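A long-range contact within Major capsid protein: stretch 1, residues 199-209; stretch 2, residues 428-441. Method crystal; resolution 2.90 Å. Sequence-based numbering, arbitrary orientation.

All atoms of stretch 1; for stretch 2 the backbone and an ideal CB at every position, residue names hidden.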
# COMPACT_ATOMS: atom_id res chain seq x y z
N VAL A 199 22.21 4.44 -0.67
CA VAL A 199 22.67 5.82 -0.75
C VAL A 199 23.06 6.13 -2.19
O VAL A 199 22.84 7.24 -2.69
CB VAL A 199 23.88 6.10 0.16
CG1 VAL A 199 24.15 7.60 0.18
CG2 VAL A 199 23.63 5.58 1.58
N GLN A 200 23.63 5.13 -2.87
CA GLN A 200 24.05 5.32 -4.25
C GLN A 200 22.84 5.55 -5.18
O GLN A 200 22.76 6.58 -5.87
CB GLN A 200 24.84 4.10 -4.74
CG GLN A 200 26.03 3.72 -3.86
CD GLN A 200 27.28 3.41 -4.69
OE1 GLN A 200 27.23 2.61 -5.63
NE2 GLN A 200 28.39 4.03 -4.33
N CYS A 201 21.91 4.58 -5.20
CA CYS A 201 20.71 4.68 -6.04
C CYS A 201 20.04 6.02 -5.86
O CYS A 201 19.80 6.76 -6.83
CB CYS A 201 19.70 3.61 -5.66
SG CYS A 201 20.39 1.98 -5.65
N ILE A 202 19.72 6.34 -4.61
CA ILE A 202 19.06 7.59 -4.34
C ILE A 202 19.82 8.78 -4.92
O ILE A 202 19.25 9.60 -5.64
CB ILE A 202 18.85 7.81 -2.85
CG1 ILE A 202 18.02 6.65 -2.27
CG2 ILE A 202 18.21 9.20 -2.64
CD1 ILE A 202 17.71 6.77 -0.77
N THR A 203 21.12 8.88 -4.60
CA THR A 203 21.90 10.01 -5.11
C THR A 203 21.92 9.95 -6.61
O THR A 203 21.71 10.96 -7.30
CB THR A 203 23.34 10.00 -4.62
OG1 THR A 203 23.41 9.49 -3.28
CG2 THR A 203 23.87 11.43 -4.65
N SER A 204 22.20 8.76 -7.11
CA SER A 204 22.23 8.52 -8.55
C SER A 204 20.95 9.13 -9.16
O SER A 204 21.00 10.14 -9.89
CB SER A 204 22.28 6.99 -8.79
OG SER A 204 22.11 6.67 -10.16
N TYR A 205 19.81 8.53 -8.83
CA TYR A 205 18.51 8.97 -9.33
C TYR A 205 18.28 10.47 -9.11
O TYR A 205 17.89 11.20 -10.03
CB TYR A 205 17.40 8.16 -8.64
CG TYR A 205 16.03 8.38 -9.21
CD1 TYR A 205 15.79 8.19 -10.58
CD2 TYR A 205 14.95 8.77 -8.40
CE1 TYR A 205 14.51 8.39 -11.13
CE2 TYR A 205 13.66 8.97 -8.94
CZ TYR A 205 13.45 8.77 -10.31
OH TYR A 205 12.19 8.92 -10.85
N TRP A 206 18.53 10.94 -7.89
CA TRP A 206 18.34 12.35 -7.58
C TRP A 206 19.10 13.26 -8.55
O TRP A 206 18.58 14.27 -9.05
CB TRP A 206 18.78 12.62 -6.14
CG TRP A 206 18.83 14.06 -5.84
CD1 TRP A 206 19.88 14.90 -6.05
CD2 TRP A 206 17.75 14.86 -5.35
NE1 TRP A 206 19.53 16.19 -5.72
CE2 TRP A 206 18.22 16.19 -5.29
CE3 TRP A 206 16.44 14.59 -4.96
CZ2 TRP A 206 17.42 17.25 -4.86
CZ3 TRP A 206 15.64 15.64 -4.53
CH2 TRP A 206 16.13 16.96 -4.48
N ASN A 207 20.34 12.91 -8.84
CA ASN A 207 21.11 13.74 -9.74
C ASN A 207 20.57 13.72 -11.16
O ASN A 207 20.67 14.71 -11.89
CB ASN A 207 22.57 13.30 -9.71
CG ASN A 207 23.17 13.44 -8.33
OD1 ASN A 207 23.26 14.54 -7.79
ND2 ASN A 207 23.57 12.31 -7.75
N ASN A 208 19.97 12.59 -11.54
CA ASN A 208 19.42 12.44 -12.89
C ASN A 208 18.13 13.23 -13.07
O ASN A 208 17.88 13.80 -14.14
CB ASN A 208 19.14 10.97 -13.17
CG ASN A 208 20.36 10.12 -13.02
OD1 ASN A 208 20.27 8.92 -12.79
ND2 ASN A 208 21.52 10.74 -13.16
N THR A 209 17.31 13.25 -12.02
CA THR A 209 16.02 13.93 -12.01
C THR A 209 15.64 14.14 -10.57
O THR A 209 15.33 13.17 -9.88
CB THR A 209 14.92 13.05 -12.63
OG1 THR A 209 15.09 11.70 -12.17
CG2 THR A 209 14.97 13.12 -14.16
N UNK A 428 20.00 -3.95 -15.65
CA UNK A 428 19.01 -3.08 -15.04
C UNK A 428 19.59 -1.73 -14.61
O UNK A 428 19.16 -0.69 -15.11
CB UNK A 428 18.39 -3.78 -13.83
N UNK A 429 20.57 -1.75 -13.70
CA UNK A 429 21.14 -0.48 -13.22
C UNK A 429 21.45 0.44 -14.37
O UNK A 429 21.35 1.67 -14.25
CB UNK A 429 22.41 -0.73 -12.40
N UNK A 430 21.85 -0.16 -15.49
CA UNK A 430 22.20 0.62 -16.65
C UNK A 430 20.97 1.27 -17.25
O UNK A 430 20.97 2.47 -17.55
CB UNK A 430 22.91 -0.25 -17.69
N UNK A 431 19.92 0.47 -17.43
CA UNK A 431 18.68 0.99 -17.99
C UNK A 431 18.13 2.12 -17.12
O UNK A 431 17.65 3.13 -17.63
CB UNK A 431 17.65 -0.13 -18.13
N UNK A 432 18.22 1.95 -15.81
CA UNK A 432 17.73 2.98 -14.91
C UNK A 432 18.62 4.22 -14.86
O UNK A 432 18.35 5.16 -14.11
CB UNK A 432 17.59 2.40 -13.50
N UNK A 433 19.69 4.22 -15.66
CA UNK A 433 20.62 5.34 -15.66
C UNK A 433 21.09 5.47 -14.22
O UNK A 433 21.31 6.58 -13.73
CB UNK A 433 19.98 6.63 -16.18
N UNK A 434 21.22 4.34 -13.53
CA UNK A 434 21.69 4.30 -12.15
C UNK A 434 23.21 4.04 -12.08
O UNK A 434 23.74 3.26 -12.87
CB UNK A 434 20.93 3.22 -11.37
N UNK A 435 23.90 4.67 -11.13
CA UNK A 435 25.35 4.48 -11.00
C UNK A 435 25.76 3.88 -9.66
O UNK A 435 25.87 4.57 -8.65
CB UNK A 435 26.07 5.82 -11.19
N UNK A 436 26.00 2.57 -9.67
CA UNK A 436 26.39 1.86 -8.47
C UNK A 436 27.70 1.10 -8.70
O UNK A 436 27.78 0.31 -9.65
CB UNK A 436 25.28 0.90 -8.03
N UNK A 437 28.70 1.31 -7.84
CA UNK A 437 29.99 0.63 -7.97
C UNK A 437 29.93 -0.83 -7.50
O UNK A 437 28.93 -1.29 -6.92
CB UNK A 437 31.06 1.38 -7.17
N UNK A 438 31.03 -1.56 -7.75
CA UNK A 438 31.13 -2.97 -7.41
C UNK A 438 30.86 -3.40 -5.97
O UNK A 438 29.98 -4.23 -5.75
CB UNK A 438 32.54 -3.44 -7.78
N UNK A 439 31.59 -2.88 -4.98
CA UNK A 439 31.36 -3.28 -3.59
C UNK A 439 29.89 -3.14 -3.22
O UNK A 439 29.29 -4.06 -2.64
CB UNK A 439 32.22 -2.44 -2.64
N UNK A 440 29.32 -1.98 -3.55
CA UNK A 440 27.91 -1.71 -3.27
C UNK A 440 27.10 -2.88 -3.83
O UNK A 440 26.36 -3.55 -3.10
CB UNK A 440 27.46 -0.38 -3.88
N UNK A 441 27.28 -3.13 -5.12
CA UNK A 441 26.59 -4.22 -5.80
C UNK A 441 26.76 -5.55 -5.03
O UNK A 441 25.81 -6.31 -4.88
CB UNK A 441 27.12 -4.36 -7.23

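Stretch 1 is a helix up to Asn 208. Gln 200 and Ser 204, one turn apart, point their CA-to-CB bonds toward stretch 2, with Cys 201 sideways beside them. Stretch 2 passes this row as a loop between two helices.

Position 428 is helical, and its CB has nothing of stretch 1 within 5.5 Å. It is Met 428, which does not reach the helix.

Position 429 is also helical. Its CB points sideways and is out of range, but a long side chain could approach the sulfur of Cys 201. Large apolar residues would suit. It is Phe 429; CE2 lies 4.4 Å from SG of Cys 201, a loose apolar contact with the ring oblique to the sulfur.

Positions 430 and 431 continue the helix with CB atoms out of reach. They are His 430 and Asn 431, and neither touches stretch 1.

Position 432 ends a helical turn with phi -73° and psi 3°. The CB site is free of stretch 1. It is Gly 432, which adds only a slight backbone contact.

Position 433 has phi 56° and psi 35°. Positive phi favours Gly, Asn or Asp, though other residues can adopt it. The turn is a Schellman motif: N of 433 bonds to O of His 430, and N of 434 to O of Phe 429. It is Arg 433. Its side chain starts sideways and its end leads away from the helix.

Position 434 is extended, with CB 3.8 Å from OG of Ser 204. A small or beta-branched apolar residue would suit. It is Val 434; its CG1 lies 3.7 Å from OG of Ser 204 and 4.4 Å from CA of Cys 201.

Position 435 is extended too. Its main contact is made by backbone: N donates to OG of Ser 204 at 2.9 Å. Any residue but proline could do this, and the sideways CB suits many side chains. It is Val 435, with CB 4.2 Å from OG of Ser 204.

Position 436 has its CB 3.5 Å from OE1 of Gln 200, with Cys 201 nearby. A modest apolar side chain fits. It is Val 436. CG2 reaches 4.2 Å from SG of Cys 201, while CG1 lies 3.3 Å from OE1 of Gln 200.

Position 437 precedes a helix, where Asp, Asn, Ser or Thr commonly cap. OE1 of Gln 200 accepts from the backbone N here, whatever the side chain unless proline; the neighbouring NE2 is a donor, so an acceptor side chain gains a bond there. It is Asp 437. Its N donates to OE1 of Gln 200 at 3.0 Å, and its OD2 accepts from NE2 of Gln 200 at 3.3 Å. Its side chain also caps N of residue 440.

Position 440 points toward stretch 1, with CB 3.5 Å from OE1 of Gln 200. That closeness favours a small residue. It is Ala 440.

Positions 438, 439 and 441 are helical, with CB out of reach. Early helical positions tolerate proline. They are Gly 438, Pro 439 and Met 441.

Stretch 2 428-441: MFHNGRVVVDGPAM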
# COMPACT_ATOMS: atom_id res chain seq x y z
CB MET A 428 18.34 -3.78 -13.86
CG MET A 428 16.92 -4.23 -14.17
SD MET A 428 16.22 -5.25 -12.84
CE MET A 428 16.46 -6.91 -13.53
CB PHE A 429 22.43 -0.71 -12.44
CG PHE A 429 22.22 -1.19 -11.05
CD1 PHE A 429 22.13 -2.55 -10.77
CD2 PHE A 429 22.15 -0.29 -10.00
CE1 PHE A 429 21.99 -3.00 -9.47
CE2 PHE A 429 22.01 -0.74 -8.69
CZ PHE A 429 21.93 -2.10 -8.43
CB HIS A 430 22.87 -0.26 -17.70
CG HIS A 430 23.43 0.53 -18.83
ND1 HIS A 430 23.03 0.35 -20.14
CD2 HIS A 430 24.30 1.57 -18.84
CE1 HIS A 430 23.62 1.25 -20.91
NE2 HIS A 430 24.40 2.00 -20.14
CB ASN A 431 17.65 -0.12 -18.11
CG ASN A 431 18.13 -1.26 -18.97
OD1 ASN A 431 18.56 -1.06 -20.11
ND2 ASN A 431 18.07 -2.48 -18.43
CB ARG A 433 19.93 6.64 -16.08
CG ARG A 433 19.22 6.62 -17.43
CD ARG A 433 20.18 6.29 -18.57
NE ARG A 433 19.72 6.76 -19.89
CZ ARG A 433 19.69 8.04 -20.26
NH1 ARG A 433 20.08 8.98 -19.41
NH2 ARG A 433 19.30 8.38 -21.48
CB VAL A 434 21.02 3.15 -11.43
CG1 VAL A 434 21.60 3.01 -10.03
CG2 VAL A 434 19.52 3.38 -11.42
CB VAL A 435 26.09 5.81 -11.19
CG1 VAL A 435 27.57 5.64 -10.87
CG2 VAL A 435 25.90 6.26 -12.62
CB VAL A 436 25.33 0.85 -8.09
CG1 VAL A 436 25.84 -0.05 -6.99
CG2 VAL A 436 24.09 1.58 -7.67
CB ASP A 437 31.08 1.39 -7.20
CG ASP A 437 30.90 1.31 -5.69
OD1 ASP A 437 30.57 0.21 -5.18
OD2 ASP A 437 31.10 2.35 -5.02
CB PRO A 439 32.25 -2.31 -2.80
CG PRO A 439 33.35 -2.00 -3.76
CD PRO A 439 32.61 -1.82 -5.06
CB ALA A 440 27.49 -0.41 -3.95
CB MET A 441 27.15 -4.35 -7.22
CG MET A 441 26.26 -5.04 -8.23
SD MET A 441 26.63 -4.28 -9.86
CE MET A 441 27.21 -2.52 -9.36
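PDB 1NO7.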